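Local coordinates for major capsid protein (Paramecium bursaria Chlorella virus 1, PDB 5TIP) that self-assembles as trimers into the icosahedral pseudo T=169 capsid of a large chlorella virus, forming most of its protein shell, at residues 63-68 / 159-164; 36-41 / 204-209; 223-228 / 423-428; 67-72 / 153-158. One frame throughout, in Å; residues are numbered along the deposited sequence.

Contact 1. Residues 63-68 / 159-164; sequences GDLITD and GLALPL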
loop_
_atom_site.group_PDB
_atom_site.type_symbol
_atom_site.label_atom_id
_atom_site.label_comp_id
_atom_site.label_asym_id
_atom_site.label_seq_id
_atom_site.Cartn_x
_atom_site.Cartn_y
_atom_site.Cartn_z
ATOM N N GLY A 63 4.634 -28.115 -18.734
ATOM C CA GLY A 63 4.912 -28.364 -17.334
ATOM C C GLY A 63 3.785 -29.082 -16.623
ATOM O O GLY A 63 2.855 -29.579 -17.263
ATOM N N ASP A 64 3.857 -29.141 -15.295
ATOM C CA ASP A 64 2.878 -29.881 -14.510
ATOM C C ASP A 64 1.708 -29.011 -14.071
ATOM O O ASP A 64 0.558 -29.462 -14.104
ATOM C CB ASP A 64 3.562 -30.512 -13.297
ATOM C CG ASP A 64 4.724 -31.406 -13.690
ATOM O OD1 ASP A 64 4.601 -32.129 -14.702
ATOM O OD2 ASP A 64 5.764 -31.379 -12.999
ATOM N N LEU A 65 1.976 -27.776 -13.656
ATOM C CA LEU A 65 0.935 -26.832 -13.282
ATOM C C LEU A 65 1.120 -25.553 -14.084
ATOM O O LEU A 65 2.188 -25.301 -14.644
ATOM C CB LEU A 65 0.969 -26.509 -11.781
ATOM C CG LEU A 65 1.389 -27.618 -10.813
ATOM C CD1 LEU A 65 1.590 -27.049 -9.425
ATOM C CD2 LEU A 65 0.363 -28.736 -10.779
ATOM N N ILE A 66 0.069 -24.739 -14.132
ATOM C CA ILE A 66 0.136 -23.415 -14.741
ATOM C C ILE A 66 -0.428 -22.400 -13.759
ATOM O O ILE A 66 -1.379 -22.689 -13.024
ATOM C CB ILE A 66 -0.611 -23.341 -16.091
ATOM C CG1 ILE A 66 -2.086 -23.702 -15.930
ATOM C CG2 ILE A 66 0.049 -24.247 -17.111
ATOM C CD1 ILE A 66 -2.871 -23.590 -17.218
ATOM N N THR A 67 0.174 -21.212 -13.738
ATOM C CA THR A 67 -0.246 -20.150 -12.834
ATOM C C THR A 67 -0.556 -18.880 -13.615
ATOM O O THR A 67 -1.674 -18.708 -14.110
ATOM C CB THR A 67 0.834 -19.880 -11.780
ATOM O OG1 THR A 67 2.073 -19.567 -12.428
ATOM C CG2 THR A 67 1.031 -21.099 -10.891
ATOM N N ASP A 68 0.422 -17.987 -13.728
ATOM C CA ASP A 68 0.195 -16.702 -14.376
ATOM C C ASP A 68 0.072 -16.867 -15.885
ATOM O O ASP A 68 0.758 -17.691 -16.496
ATOM C CB ASP A 68 1.336 -15.742 -14.049
ATOM C CG ASP A 68 1.522 -15.545 -12.560
ATOM O OD1 ASP A 68 0.509 -15.387 -11.848
ATOM O OD2 ASP A 68 2.684 -15.555 -12.100
ATOM N N GLY A 159 -1.707 -21.213 -4.891
ATOM C CA GLY A 159 -2.426 -22.280 -4.217
ATOM C C GLY A 159 -3.560 -22.877 -5.024
ATOM O O GLY A 159 -4.075 -23.936 -4.647
ATOM N N LEU A 160 -3.967 -22.224 -6.111
ATOM C CA LEU A 160 -4.991 -22.742 -7.010
ATOM C C LEU A 160 -4.428 -23.063 -8.391
ATOM O O LEU A 160 -5.159 -23.042 -9.383
ATOM C CB LEU A 160 -6.149 -21.752 -7.125
ATOM C CG LEU A 160 -6.958 -21.527 -5.848
ATOM C CD1 LEU A 160 -8.043 -20.489 -6.081
ATOM C CD2 LEU A 160 -7.552 -22.835 -5.348
ATOM N N ALA A 161 -3.129 -23.357 -8.466
ATOM C CA ALA A 161 -2.490 -23.646 -9.744
ATOM C C ALA A 161 -3.185 -24.804 -10.450
ATOM O O ALA A 161 -3.407 -25.865 -9.860
ATOM C CB ALA A 161 -1.011 -23.970 -9.532
ATOM N N LEU A 162 -3.523 -24.593 -11.714
ATOM C CA LEU A 162 -4.251 -25.594 -12.489
ATOM C C LEU A 162 -3.344 -26.766 -12.837
ATOM O O LEU A 162 -2.339 -26.573 -13.534
ATOM C CB LEU A 162 -4.811 -24.966 -13.759
ATOM C CG LEU A 162 -5.709 -25.881 -14.592
ATOM C CD1 LEU A 162 -6.971 -26.218 -13.817
ATOM C CD2 LEU A 162 -6.046 -25.243 -15.930
ATOM N N PRO A 163 -3.649 -27.987 -12.386
ATOM C CA PRO A 163 -2.753 -29.116 -12.666
ATOM C C PRO A 163 -2.971 -29.722 -14.044
ATOM O O PRO A 163 -3.869 -30.550 -14.233
ATOM C CB PRO A 163 -3.099 -30.112 -11.553
ATOM C CG PRO A 163 -4.533 -29.838 -11.251
ATOM C CD PRO A 163 -4.766 -28.367 -11.504
ATOM N N LEU A 164 -2.156 -29.309 -15.019
ATOM C CA LEU A 164 -2.223 -29.921 -16.342
ATOM C C LEU A 164 -1.845 -31.394 -16.295
ATOM O O LEU A 164 -2.360 -32.192 -17.085
ATOM C CB LEU A 164 -1.312 -29.182 -17.322
ATOM C CG LEU A 164 -1.707 -27.772 -17.759
ATOM C CD1 LEU A 164 -0.767 -27.288 -18.849
ATOM C CD2 LEU A 164 -3.141 -27.748 -18.245
#

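Contact 2. Residues 36-41 / 204-209; sequences FAIESI and WVDYIF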
loop_
_atom_site.group_PDB
_atom_site.type_symbol
_atom_site.label_atom_id
_atom_site.label_comp_id
_atom_site.label_asym_id
_atom_site.label_seq_id
_atom_site.Cartn_x
_atom_site.Cartn_y
_atom_site.Cartn_z
ATOM N N PHE A 36 10.415 -26.918 -6.651
ATOM C CA PHE A 36 9.713 -26.634 -7.897
ATOM C C PHE A 36 10.558 -25.676 -8.731
ATOM O O PHE A 36 11.618 -25.213 -8.303
ATOM C CB PHE A 36 8.319 -26.055 -7.635
ATOM C CG PHE A 36 8.336 -24.667 -7.059
ATOM C CD1 PHE A 36 8.465 -24.470 -5.696
ATOM C CD2 PHE A 36 8.227 -23.557 -7.883
ATOM C CE1 PHE A 36 8.481 -23.194 -5.164
ATOM C CE2 PHE A 36 8.245 -22.279 -7.358
ATOM C CZ PHE A 36 8.371 -22.099 -5.998
ATOM N N ALA A 37 10.071 -25.384 -9.935
ATOM C CA ALA A 37 10.697 -24.412 -10.819
ATOM C C ALA A 37 9.622 -23.792 -11.698
ATOM O O ALA A 37 8.628 -24.440 -12.037
ATOM C CB ALA A 37 11.791 -25.048 -11.682
ATOM N N ILE A 38 9.829 -22.528 -12.064
ATOM C CA ILE A 38 8.863 -21.757 -12.837
ATOM C C ILE A 38 9.478 -21.406 -14.185
ATOM O O ILE A 38 10.683 -21.146 -14.279
ATOM C CB ILE A 38 8.429 -20.478 -12.091
ATOM C CG1 ILE A 38 8.098 -20.792 -10.632
ATOM C CG2 ILE A 38 7.225 -19.839 -12.771
ATOM C CD1 ILE A 38 7.842 -19.560 -9.796
ATOM N N GLU A 39 8.648 -21.397 -15.226
ATOM C CA GLU A 39 9.089 -20.992 -16.554
ATOM C C GLU A 39 7.915 -20.435 -17.341
ATOM O O GLU A 39 6.862 -21.076 -17.427
ATOM C CB GLU A 39 9.708 -22.162 -17.323
ATOM C CG GLU A 39 10.193 -21.766 -18.708
ATOM C CD GLU A 39 10.715 -22.938 -19.510
ATOM O OE1 GLU A 39 10.681 -24.075 -18.998
ATOM O OE2 GLU A 39 11.151 -22.718 -20.660
ATOM N N SER A 40 8.099 -19.248 -17.912
ATOM C CA SER A 40 7.100 -18.636 -18.778
ATOM C C SER A 40 7.347 -19.108 -20.205
ATOM O O SER A 40 8.442 -18.914 -20.745
ATOM C CB SER A 40 7.167 -17.112 -18.689
ATOM O OG SER A 40 6.103 -16.513 -19.404
ATOM N N ILE A 41 6.340 -19.732 -20.812
ATOM C CA ILE A 41 6.477 -20.368 -22.116
ATOM C C ILE A 41 5.406 -19.813 -23.044
ATOM O O ILE A 41 4.232 -19.731 -22.666
ATOM C CB ILE A 41 6.375 -21.902 -22.014
ATOM C CG1 ILE A 41 7.458 -22.434 -21.071
ATOM C CG2 ILE A 41 6.489 -22.541 -23.388
ATOM C CD1 ILE A 41 7.429 -23.926 -20.866
ATOM N N TRP A 204 1.542 -15.857 -23.163
ATOM C CA TRP A 204 2.597 -16.475 -22.374
ATOM C C TRP A 204 1.993 -17.077 -21.114
ATOM O O TRP A 204 1.211 -16.418 -20.421
ATOM C CB TRP A 204 3.680 -15.453 -22.022
ATOM C CG TRP A 204 4.424 -14.957 -23.223
ATOM C CD1 TRP A 204 4.000 -14.018 -24.120
ATOM C CD2 TRP A 204 5.716 -15.381 -23.669
ATOM N NE1 TRP A 204 4.950 -13.830 -25.092
ATOM C CE2 TRP A 204 6.014 -14.654 -24.837
ATOM C CE3 TRP A 204 6.652 -16.304 -23.191
ATOM C CZ2 TRP A 204 7.206 -14.820 -25.535
ATOM C CZ3 TRP A 204 7.833 -16.468 -23.885
ATOM C CH2 TRP A 204 8.101 -15.730 -25.044
ATOM N N VAL A 205 2.353 -18.325 -20.826
ATOM C CA VAL A 205 1.827 -19.065 -19.685
ATOM C C VAL A 205 2.993 -19.471 -18.794
ATOM O O VAL A 205 4.012 -19.968 -19.285
ATOM C CB VAL A 205 1.021 -20.299 -20.134
ATOM C CG1 VAL A 205 0.568 -21.110 -18.932
ATOM C CG2 VAL A 205 -0.175 -19.870 -20.965
ATOM N N ASP A 206 2.842 -19.254 -17.489
ATOM C CA ASP A 206 3.858 -19.630 -16.512
ATOM C C ASP A 206 3.605 -21.058 -16.043
ATOM O O ASP A 206 2.551 -21.351 -15.472
ATOM C CB ASP A 206 3.849 -18.667 -15.325
ATOM C CG ASP A 206 4.487 -17.330 -15.653
ATOM O OD1 ASP A 206 4.003 -16.649 -16.580
ATOM O OD2 ASP A 206 5.469 -16.959 -14.975
ATOM N N TYR A 207 4.570 -21.938 -16.286
ATOM C CA TYR A 207 4.458 -23.343 -15.926
ATOM C C TYR A 207 5.234 -23.634 -14.649
ATOM O O TYR A 207 6.267 -23.019 -14.371
ATOM C CB TYR A 207 4.975 -24.243 -17.051
ATOM C CG TYR A 207 4.110 -24.248 -18.290
ATOM C CD1 TYR A 207 4.225 -23.246 -19.244
ATOM C CD2 TYR A 207 3.181 -25.256 -18.510
ATOM C CE1 TYR A 207 3.438 -23.246 -20.380
ATOM C CE2 TYR A 207 2.388 -25.264 -19.643
ATOM C CZ TYR A 207 2.522 -24.257 -20.575
ATOM O OH TYR A 207 1.736 -24.259 -21.705
ATOM N N ILE A 208 4.722 -24.582 -13.871
ATOM C CA ILE A 208 5.378 -25.060 -12.660
ATOM C C ILE A 208 5.885 -26.470 -12.922
ATOM O O ILE A 208 5.113 -27.350 -13.320
ATOM C CB ILE A 208 4.429 -25.036 -11.448
ATOM C CG1 ILE A 208 3.814 -23.647 -11.267
ATOM C CG2 ILE A 208 5.168 -25.468 -10.192
ATOM C CD1 ILE A 208 4.817 -22.578 -10.903
ATOM N N PHE A 209 7.181 -26.681 -12.708
ATOM C CA PHE A 209 7.798 -27.995 -12.832
ATOM C C PHE A 209 8.009 -28.567 -11.436
ATOM O O PHE A 209 8.704 -27.963 -10.614
ATOM C CB PHE A 209 9.118 -27.906 -13.599
ATOM C CG PHE A 209 8.963 -27.402 -15.007
ATOM C CD1 PHE A 209 8.916 -26.044 -15.272
ATOM C CD2 PHE A 209 8.857 -28.288 -16.065
ATOM C CE1 PHE A 209 8.768 -25.579 -16.564
ATOM C CE2 PHE A 209 8.710 -27.828 -17.360
ATOM C CZ PHE A 209 8.666 -26.473 -17.609
HETATM O O HOH W 1 4.520 -14.076 -18.877
#

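Contact 3. Residues 223-228 / 423-428; sequences HEYLIE and LRIMSG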
loop_
_atom_site.group_PDB
_atom_site.type_symbol
_atom_site.label_atom_id
_atom_site.label_comp_id
_atom_site.label_asym_id
_atom_site.label_seq_id
_atom_site.Cartn_x
_atom_site.Cartn_y
_atom_site.Cartn_z
ATOM N N HIS A 223 -8.482 -34.394 -6.960
ATOM C CA HIS A 223 -8.274 -33.043 -6.466
ATOM C C HIS A 223 -9.599 -32.300 -6.404
ATOM O O HIS A 223 -10.489 -32.510 -7.232
ATOM C CB HIS A 223 -7.285 -32.273 -7.352
ATOM C CG HIS A 223 -5.973 -32.970 -7.538
ATOM N ND1 HIS A 223 -5.075 -33.155 -6.510
ATOM C CD2 HIS A 223 -5.408 -33.526 -8.635
ATOM C CE1 HIS A 223 -4.014 -33.796 -6.965
ATOM N NE2 HIS A 223 -4.189 -34.032 -8.253
ATOM N N GLU A 224 -9.721 -31.430 -5.403
ATOM C CA GLU A 224 -10.858 -30.528 -5.275
ATOM C C GLU A 224 -10.333 -29.127 -5.015
ATOM O O GLU A 224 -9.649 -28.895 -4.014
ATOM C CB GLU A 224 -11.802 -30.964 -4.150
ATOM C CG GLU A 224 -12.704 -32.133 -4.510
ATOM C CD GLU A 224 -13.760 -32.398 -3.455
ATOM O OE1 GLU A 224 -13.452 -32.255 -2.252
ATOM O OE2 GLU A 224 -14.903 -32.731 -3.830
ATOM N N TYR A 225 -10.645 -28.202 -5.917
ATOM C CA TYR A 225 -10.217 -26.815 -5.811
ATOM C C TYR A 225 -11.431 -25.927 -5.582
ATOM O O TYR A 225 -12.421 -26.023 -6.315
ATOM C CB TYR A 225 -9.475 -26.372 -7.074
ATOM C CG TYR A 225 -8.133 -27.038 -7.282
ATOM C CD1 TYR A 225 -8.033 -28.258 -7.939
ATOM C CD2 TYR A 225 -6.962 -26.434 -6.844
ATOM C CE1 TYR A 225 -6.808 -28.865 -8.137
ATOM C CE2 TYR A 225 -5.733 -27.032 -7.039
ATOM C CZ TYR A 225 -5.662 -28.247 -7.685
ATOM O OH TYR A 225 -4.438 -28.841 -7.879
ATOM N N LEU A 226 -11.356 -25.072 -4.568
ATOM C CA LEU A 226 -12.387 -24.065 -4.329
ATOM C C LEU A 226 -12.013 -22.841 -5.151
ATOM O O LEU A 226 -11.099 -22.095 -4.795
ATOM C CB LEU A 226 -12.500 -23.736 -2.845
ATOM C CG LEU A 226 -13.604 -22.749 -2.452
ATOM C CD1 LEU A 226 -14.977 -23.293 -2.812
ATOM C CD2 LEU A 226 -13.526 -22.408 -0.971
ATOM N N ILE A 227 -12.715 -22.638 -6.260
ATOM C CA ILE A 227 -12.368 -21.605 -7.222
ATOM C C ILE A 227 -13.409 -20.493 -7.169
ATOM O O ILE A 227 -14.451 -20.609 -6.524
ATOM C CB ILE A 227 -12.238 -22.168 -8.652
ATOM C CG1 ILE A 227 -13.619 -22.483 -9.230
ATOM C CG2 ILE A 227 -11.364 -23.409 -8.657
ATOM C CD1 ILE A 227 -13.593 -22.883 -10.687
ATOM N N GLU A 228 -13.113 -19.402 -7.867
ATOM C CA GLU A 228 -14.020 -18.276 -7.988
ATOM C C GLU A 228 -14.410 -18.099 -9.448
ATOM O O GLU A 228 -13.630 -18.397 -10.357
ATOM C CB GLU A 228 -13.385 -16.992 -7.446
ATOM C CG GLU A 228 -13.105 -17.052 -5.956
ATOM C CD GLU A 228 -12.515 -15.768 -5.411
ATOM O OE1 GLU A 228 -12.522 -14.753 -6.139
ATOM O OE2 GLU A 228 -12.035 -15.778 -4.258
ATOM N N LEU A 423 -13.971 -27.160 -8.381
ATOM C CA LEU A 423 -13.422 -27.830 -9.552
ATOM C C LEU A 423 -12.812 -29.152 -9.102
ATOM O O LEU A 423 -11.770 -29.170 -8.439
ATOM C CB LEU A 423 -12.387 -26.947 -10.245
ATOM C CG LEU A 423 -11.632 -27.552 -11.432
ATOM C CD1 LEU A 423 -12.582 -27.844 -12.581
ATOM C CD2 LEU A 423 -10.512 -26.627 -11.883
ATOM N N ARG A 424 -13.460 -30.256 -9.460
ATOM C CA ARG A 424 -12.979 -31.589 -9.132
ATOM C C ARG A 424 -12.183 -32.135 -10.307
ATOM O O ARG A 424 -12.627 -32.049 -11.456
ATOM C CB ARG A 424 -14.134 -32.536 -8.803
ATOM C CG ARG A 424 -14.979 -32.122 -7.616
ATOM C CD ARG A 424 -15.793 -33.300 -7.113
ATOM N NE ARG A 424 -16.685 -32.929 -6.020
ATOM C CZ ARG A 424 -17.993 -32.747 -6.161
ATOM N NH1 ARG A 424 -18.560 -32.910 -7.348
ATOM N NH2 ARG A 424 -18.734 -32.410 -5.114
ATOM N N ILE A 425 -11.012 -32.692 -10.017
ATOM C CA ILE A 425 -10.123 -33.233 -11.038
ATOM C C ILE A 425 -9.776 -34.662 -10.649
ATOM O O ILE A 425 -9.188 -34.894 -9.587
ATOM C CB ILE A 425 -8.852 -32.383 -11.202
ATOM C CG1 ILE A 425 -9.224 -30.980 -11.685
ATOM C CG2 ILE A 425 -7.889 -33.048 -12.163
ATOM C CD1 ILE A 425 -8.056 -30.045 -11.820
ATOM N N MET A 426 -10.137 -35.612 -11.507
ATOM C CA MET A 426 -9.920 -37.022 -11.226
ATOM C C MET A 426 -9.935 -37.787 -12.540
ATOM O O MET A 426 -10.681 -37.444 -13.462
ATOM C CB MET A 426 -10.985 -37.573 -10.268
ATOM C CG MET A 426 -10.735 -38.998 -9.799
ATOM S SD MET A 426 -12.088 -39.684 -8.820
ATOM C CE MET A 426 -13.283 -40.049 -10.104
ATOM N N SER A 427 -9.100 -38.825 -12.611
ATOM C CA SER A 427 -9.021 -39.708 -13.777
ATOM C C SER A 427 -8.702 -38.928 -15.051
ATOM O O SER A 427 -9.214 -39.231 -16.131
ATOM C CB SER A 427 -10.309 -40.518 -13.944
ATOM O OG SER A 427 -10.516 -41.378 -12.837
ATOM N N GLY A 428 -7.854 -37.910 -14.923
ATOM C CA GLY A 428 -7.414 -37.136 -16.065
ATOM C C GLY A 428 -8.422 -36.154 -16.617
ATOM O O GLY A 428 -8.209 -35.627 -17.715
#

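Contact 4. Residues 67-72 / 153-158; sequences TDIVVE and FFNQTP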
loop_
_atom_site.group_PDB
_atom_site.type_symbol
_atom_site.label_atom_id
_atom_site.label_comp_id
_atom_site.label_asym_id
_atom_site.label_seq_id
_atom_site.Cartn_x
_atom_site.Cartn_y
_atom_site.Cartn_z
ATOM N N THR A 67 0.174 -21.212 -13.738
ATOM C CA THR A 67 -0.246 -20.150 -12.834
ATOM C C THR A 67 -0.556 -18.880 -13.615
ATOM O O THR A 67 -1.674 -18.708 -14.110
ATOM C CB THR A 67 0.834 -19.880 -11.780
ATOM O OG1 THR A 67 2.073 -19.567 -12.428
ATOM C CG2 THR A 67 1.031 -21.099 -10.891
ATOM N N ASP A 68 0.422 -17.987 -13.728
ATOM C CA ASP A 68 0.195 -16.702 -14.376
ATOM C C ASP A 68 0.072 -16.867 -15.885
ATOM O O ASP A 68 0.758 -17.691 -16.496
ATOM C CB ASP A 68 1.336 -15.742 -14.049
ATOM C CG ASP A 68 1.522 -15.545 -12.560
ATOM O OD1 ASP A 68 0.509 -15.387 -11.848
ATOM O OD2 ASP A 68 2.684 -15.555 -12.100
ATOM N N ILE A 69 -0.818 -16.080 -16.486
ATOM C CA ILE A 69 -0.973 -16.005 -17.934
ATOM C C ILE A 69 -1.021 -14.536 -18.327
ATOM O O ILE A 69 -1.832 -13.774 -17.790
ATOM C CB ILE A 69 -2.239 -16.736 -18.423
ATOM C CG1 ILE A 69 -2.164 -18.228 -18.093
ATOM C CG2 ILE A 69 -2.428 -16.529 -19.917
ATOM C CD1 ILE A 69 -3.312 -19.038 -18.657
ATOM N N VAL A 70 -0.158 -14.140 -19.260
ATOM C CA VAL A 70 -0.054 -12.755 -19.705
ATOM C C VAL A 70 -0.253 -12.705 -21.214
ATOM O O VAL A 70 0.305 -13.526 -21.951
ATOM C CB VAL A 70 1.301 -12.129 -19.312
ATOM C CG1 VAL A 70 1.380 -10.684 -19.779
ATOM C CG2 VAL A 70 1.511 -12.215 -17.810
ATOM N N VAL A 71 -1.050 -11.743 -21.667
ATOM C CA VAL A 71 -1.268 -11.491 -23.086
ATOM C C VAL A 71 -0.479 -10.245 -23.465
ATOM O O VAL A 71 -0.705 -9.164 -22.907
ATOM C CB VAL A 71 -2.760 -11.316 -23.407
ATOM C CG1 VAL A 71 -2.953 -11.001 -24.885
ATOM C CG2 VAL A 71 -3.539 -12.561 -23.010
ATOM N N GLU A 72 0.450 -10.392 -24.403
ATOM C CA GLU A 72 1.266 -9.279 -24.867
ATOM C C GLU A 72 0.658 -8.681 -26.128
ATOM O O GLU A 72 0.311 -9.409 -27.064
ATOM C CB GLU A 72 2.704 -9.727 -25.133
ATOM C CG GLU A 72 3.450 -10.178 -23.886
ATOM C CD GLU A 72 4.929 -10.404 -24.134
ATOM O OE1 GLU A 72 5.394 -10.124 -25.259
ATOM O OE2 GLU A 72 5.628 -10.869 -23.207
ATOM N N PHE A 153 -8.958 -17.890 -11.649
ATOM C CA PHE A 153 -8.702 -18.381 -10.296
ATOM C C PHE A 153 -7.264 -18.858 -10.134
ATOM O O PHE A 153 -6.645 -18.636 -9.085
ATOM C CB PHE A 153 -9.688 -19.496 -9.935
ATOM C CG PHE A 153 -9.575 -20.721 -10.798
ATOM C CD1 PHE A 153 -10.296 -20.823 -11.975
ATOM C CD2 PHE A 153 -8.760 -21.777 -10.423
ATOM C CE1 PHE A 153 -10.197 -21.951 -12.767
ATOM C CE2 PHE A 153 -8.656 -22.906 -11.212
ATOM C CZ PHE A 153 -9.376 -22.994 -12.385
ATOM N N PHE A 154 -6.706 -19.505 -11.156
ATOM C CA PHE A 154 -5.339 -19.997 -11.063
ATOM C C PHE A 154 -4.306 -18.937 -11.419
ATOM O O PHE A 154 -3.105 -19.220 -11.356
ATOM C CB PHE A 154 -5.148 -21.231 -11.952
ATOM C CG PHE A 154 -5.309 -20.961 -13.421
ATOM C CD1 PHE A 154 -6.565 -20.926 -14.002
ATOM C CD2 PHE A 154 -4.199 -20.770 -14.227
ATOM C CE1 PHE A 154 -6.709 -20.685 -15.354
ATOM C CE2 PHE A 154 -4.338 -20.531 -15.580
ATOM C CZ PHE A 154 -5.594 -20.489 -16.144
ATOM N N ASN A 155 -4.737 -17.732 -11.790
ATOM C CA ASN A 155 -3.812 -16.645 -12.074
ATOM C C ASN A 155 -3.537 -15.761 -10.867
ATOM O O ASN A 155 -2.561 -15.003 -10.883
ATOM C CB ASN A 155 -4.354 -15.759 -13.199
ATOM C CG ASN A 155 -4.633 -16.530 -14.467
ATOM O OD1 ASN A 155 -5.692 -16.377 -15.073
ATOM N ND2 ASN A 155 -3.685 -17.361 -14.881
ATOM N N GLN A 156 -4.367 -15.835 -9.827
ATOM C CA GLN A 156 -4.281 -14.893 -8.719
ATOM C C GLN A 156 -3.608 -15.460 -7.478
ATOM O O GLN A 156 -3.227 -14.686 -6.594
ATOM C CB GLN A 156 -5.681 -14.392 -8.350
ATOM C CG GLN A 156 -6.424 -13.760 -9.513
ATOM C CD GLN A 156 -7.606 -12.928 -9.068
ATOM O OE1 GLN A 156 -7.468 -11.744 -8.767
ATOM N NE2 GLN A 156 -8.782 -13.546 -9.023
ATOM N N THR A 157 -3.455 -16.782 -7.382
ATOM C CA THR A 157 -2.773 -17.365 -6.245
ATOM C C THR A 157 -2.175 -18.698 -6.674
ATOM O O THR A 157 -2.865 -19.489 -7.336
ATOM C CB THR A 157 -3.703 -17.565 -5.043
ATOM O OG1 THR A 157 -3.058 -18.391 -4.065
ATOM C CG2 THR A 157 -5.018 -18.210 -5.469
ATOM N N PRO A 158 -0.913 -18.969 -6.336
ATOM C CA PRO A 158 -0.326 -20.271 -6.686
ATOM C C PRO A 158 -1.003 -21.443 -5.999
ATOM O O PRO A 158 -0.885 -22.574 -6.484
ATOM C CB PRO A 158 1.139 -20.126 -6.247
ATOM C CG PRO A 158 1.123 -19.045 -5.219
ATOM C CD PRO A 158 0.050 -18.092 -5.648
#

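Contact 1. Residues 63-68 / 159-164
Leu-162 O is approached by two donors from 63-68: Ile-66 N makes a hydrogen bond of 3.1 Å to Leu-162 O, tilted 21° from the carbonyl plane, and Leu-65 CA adds a CA-H...O contact of 3.3 Å to the same Leu-162 O. The return bond, Leu-162 N to Ile-66 O, measures 3.2 Å and lies in the carbonyl plane but is bent at the hydrogen (139°). Together the two bonds define Ile-66 and Leu-162 as an antiparallel hydrogen-bonded pair. Ile-66 has the largest share of the contact, with both branches engaged. Its CG1 sits between the backbone N and the carbonyl carbon (chi1 59°), which lays it alongside the Leu-162 side chain, with Ile-66 CG1 3.7 Å from Leu-162 CB. The other branch, CG2, meets Leu-164, whose side chain crosses it at about a right angle; Ile-66 CG2 to Leu-164 CD1 is 3.6 Å. On the other face, Leu-65 CD2 packs 3.8 Å from Pro-163 CB, while Ala-161 CB touches both Leu-65 CB and Thr-67 CG2, 3.8 Å from the latter. Asp-64 and Leu-65 form a classic beta bulge opposite Ile-208, and Asp-64 OD2 accepts from Leu-210 N. Strand 65-76 thus runs between strand 200-210 on one edge and the short strand 162-163 on the other; Leu-162 touches Leu-423 of strand 412-426, and Pro-163 touches both that strand and 223-237.

Contact 2. Residues 36-41 / 204-209
Strands 36-41 and 204-209 run antiparallel at 157°, their axes approaching to 4.4 Å, and six backbone hydrogen bonds link Ala-37, Glu-39 and Ile-41 reciprocally with Phe-209, Tyr-207 and Val-205. The straightest, Tyr-207 N to Glu-39 O, is 2.7 Å long. On the face of these three pairs, Ile-41 crosses the Tyr-207 side chain at about a right angle, Ile-41 CB standing 3.6 Å from Tyr-207 CE1. Glu-39 CG is anti to the backbone N (chi1 -179°) and the chain runs on extended, Glu-39 OE1 reaching 3.4 Å from Phe-209 CZ; this oxygen accepts from Gly-3 N of the second subunit. On the opposite face, Ile-38 and Ile-208 lie side by side, Ile-38 CG1 being 3.7 Å from Ile-208 CD1. A water bonds Ser-40 OG at 3.0 Å and, weakly, Asp-206 OD1. Trp-204 makes a cation-pi contact with Arg-328 of the third subunit. Strand order 36-42, 200-210, 65-76, 143-149 matches the BIDG sheet of a viral jelly roll, in which 36-42 and 200-210 are its first and last strands.

Contact 3. Residues 223-228 / 423-428
Arg-424 runs alongside Glu-224 on the exposed face of the strand pair, and its contacts can be traced outward atom by atom. Its CB lies 4.0 Å from His-223 O. CG, beside the backbone N (chi1 -61°), packs 3.9 Å from Glu-224 CG, and Arg-424 CD comes within 3.4 Å of Glu-224 OE2. NE then closes a salt bridge, with Arg-424 NE to Glu-224 OE2 at 2.8 Å and 156° at the hydrogen. The acceptor lies in the guanidinium plane and uses its anti lone pair, the two flat groups being 27° apart. At the tip, NH2 bonds Tyr-16 OH of the third subunit, which also bonds Glu-224 OE2, so the ion pair helps join two chains. Underneath, Glu-224 and Arg-424 are a non-hydrogen-bonded pair between two hydrogen-bonded ones, His-223 with Ile-425 and Tyr-225 with Leu-423. Strands 223-237 and 412-426 correspond to the first and last strands of the second jelly roll. On the buried face, the Tyr-225 and Ile-425 side chains cross at a slant, with Tyr-225 CE1 4.1 Å from Ile-425 CD1. Lys-27 of the second subunit makes a cation-pi contact with Tyr-225. Further along, Ile-227 CG2 touches Leu-423 CB at 4.0 Å.

Contact 4. Residues 67-72 / 153-158
The backbone of strand 67-72 meets the weakly bonded helical turn 153-156 at one end, where Asp-68 and Asn-155 bring their CA atoms to 4.6 Å; the later residues of the strand run away from it. Two carbonyl oxygens crowd here, Thr-67 O and Phe-154 O standing 3.1 Å apart, two acceptors that cannot bond each other. A donor lies beside them: Asn-155 ND2 gives a hydrogen bond to Thr-67 O. It lies in the carbonyl plane and close to the amide's own plane (13° out), but the modelled 2.5 Å between ND2 and that oxygen is too short to be trusted as a length. Asn-155 CG is anti to the carbonyl carbon (chi1 -57°), and OD1 accepts from Phe-152 N, which fixes the amide's rotation so that ND2 is the end turned to the strand. Phe-154 supplies the apolar part: its ring edge, near the ring plane, takes Ile-69 CD1, 3.6 Å from Phe-154 CE2. Separately, Thr-67 O lies obliquely to this ring, 3.3 Å from Phe-154 CD2. Asn-155 CG lies over one face of the same ring, offset toward the rim. Strand 65-76 bonds strand 200-210 along one edge. The turn is an excursion between two segments that pair with the other edge, 143-149 before it and 162-163 after it, consistent with strands G and D of the BIDG sheet of the N-terminal jelly roll.

How the contacts relate
Contacts 1, 2 and 4 all involve one sheet of the N-terminal jelly roll: contacts 1 and 4 share strand 65-76 and lie about 9 Å apart between centres, the helical turn of contact 4 packing on the sheet's edge, and contact 2 adds the neighbouring strand 200-210, about 9 Å from contact 1 and 11 Å from contact 4. Along the chain contacts 1 and 4 are nested within the loop closed by contact 2. Contact 3 follows in series, in the second jelly roll, its centre about 20 Å from that of contact 2, without touching it. Residues 153-164 bridge the domains: Pro-163 meets Tyr-225 and Ile-425, and Phe-153 meets Ile-227 and Leu-423. All four contacts also touch the second subunit, linking the double jelly roll to trimer assembly.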